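Side-chain contact in putative pilus assembly-related protein (Burkholderia pseudomallei, PDB 4DAD), which is of unknown function but carries a CheY-like response regulator receiver domain and probably binds and hydrolyses ATP in its full-length form: residues T102-S106 against S107-L111. Residues are numbered along the deposited sequence; the frame is centred on the assembly and turned at random.
Sequences TTDAS and SQTLL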
# COMPACT_ATOMS: atom_id res chain seq x y z
N THR A 102 7.09 0.50 -14.22
CA THR A 102 8.22 1.38 -14.49
C THR A 102 9.47 0.60 -15.02
O THR A 102 9.45 -0.63 -15.06
CB THR A 102 8.51 2.22 -13.21
OG1 THR A 102 9.59 3.14 -13.46
CG2 THR A 102 8.80 1.36 -11.99
N THR A 103 10.51 1.34 -15.45
CA THR A 103 11.81 0.84 -15.94
C THR A 103 12.90 1.26 -14.96
O THR A 103 14.01 1.61 -15.35
CB THR A 103 12.11 1.36 -17.37
OG1 THR A 103 11.84 2.76 -17.44
CG2 THR A 103 11.37 0.62 -18.45
N ASP A 104 12.57 1.27 -13.67
CA ASP A 104 13.46 1.73 -12.61
C ASP A 104 13.03 1.12 -11.28
O ASP A 104 11.96 1.46 -10.76
CB ASP A 104 13.42 3.27 -12.57
CG ASP A 104 14.28 3.92 -11.51
OD1 ASP A 104 13.81 4.02 -10.36
OD2 ASP A 104 15.39 4.38 -11.85
N ALA A 105 13.83 0.22 -10.74
CA ALA A 105 13.50 -0.36 -9.44
C ALA A 105 14.40 0.25 -8.34
O ALA A 105 14.66 -0.41 -7.33
CB ALA A 105 13.60 -1.88 -9.47
N SER A 106 14.85 1.53 -8.54
CA SER A 106 15.67 2.25 -7.55
C SER A 106 14.85 2.48 -6.27
O SER A 106 13.64 2.75 -6.35
CB SER A 106 16.20 3.57 -8.11
OG SER A 106 15.24 4.62 -8.14
N SER A 107 15.50 2.33 -5.10
CA SER A 107 14.88 2.48 -3.78
C SER A 107 14.01 3.73 -3.69
O SER A 107 12.86 3.62 -3.26
CB SER A 107 15.94 2.51 -2.69
OG SER A 107 16.13 1.20 -2.18
N GLN A 108 14.55 4.90 -4.12
CA GLN A 108 13.87 6.19 -4.06
C GLN A 108 12.53 6.17 -4.78
O GLN A 108 11.56 6.64 -4.20
CB GLN A 108 14.74 7.34 -4.60
CG GLN A 108 14.19 8.75 -4.26
CD GLN A 108 14.00 9.02 -2.78
OE1 GLN A 108 14.87 8.75 -1.94
NE2 GLN A 108 12.85 9.59 -2.41
N THR A 109 12.46 5.64 -6.01
CA THR A 109 11.18 5.60 -6.73
C THR A 109 10.22 4.60 -6.07
O THR A 109 9.06 4.92 -5.89
CB THR A 109 11.37 5.35 -8.23
OG1 THR A 109 12.00 4.09 -8.44
CG2 THR A 109 12.15 6.47 -8.90
N LEU A 110 10.73 3.43 -5.64
CA LEU A 110 9.99 2.38 -4.94
C LEU A 110 9.31 2.92 -3.64
O LEU A 110 8.12 2.67 -3.40
CB LEU A 110 10.97 1.25 -4.60
CG LEU A 110 10.52 -0.18 -4.89
CD1 LEU A 110 10.37 -0.43 -6.39
CD2 LEU A 110 11.51 -1.16 -4.31
N LEU A 111 10.06 3.68 -2.84
CA LEU A 111 9.61 4.31 -1.61
C LEU A 111 8.67 5.49 -1.88
O LEU A 111 7.75 5.70 -1.09
CB LEU A 111 10.83 4.78 -0.80
CG LEU A 111 10.57 5.22 0.62
CD1 LEU A 111 10.10 4.06 1.50
CD2 LEU A 111 11.77 5.92 1.19
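The loop that follows strand 97-102 turns into the N-terminus of helix 107-114 through a cluster of hydroxyls, those of Thr-109 and of the N-cap residue Ser-106, around one carboxylate oxygen, Asp-104 OD1. From the helix side, Thr-109 brings its hydroxyl up to the carboxylate, OG1 lying 2.6 Å from Asp-104 OD1 and 3.0 Å from the carbonyl O of Ser-106, within hydrogen-bonding reach of both acceptors. The methyl CG2 of Thr-109 also rests against Asp-104 OD1, at 3.3 Å. Within the loop the same oxygen takes the hydroxyl of Ser-106 on its syn lone pair (OG to Asp-104 OD1, 2.7 Å), while the backbone N of Ser-106 approaches from above the carboxylate plane, closing an Asx turn. Asp-104 keeps CG opposite its own backbone N (chi1 179°), which carries the carboxylate toward Thr-109.

In this five-stranded parallel sheet with 2-1-3-4-5 strand order, the receiver fold, the turn joins strand 97-102 to helix 107-114, the helical part of the beta-alpha-beta crossover to strand 118-123. A helical i to i+4 bond runs from Leu-110 N to Ser-106 O (3.1 Å), with a nearly straight N-H...O angle of 173°. Leu-110 packs on Val-121 of strand 118-123 and on Leu-110 of the second subunit, where Ser-107 OG hydrogen-bonds Ala-105 O of that subunit, and the reciprocal bond is made in return.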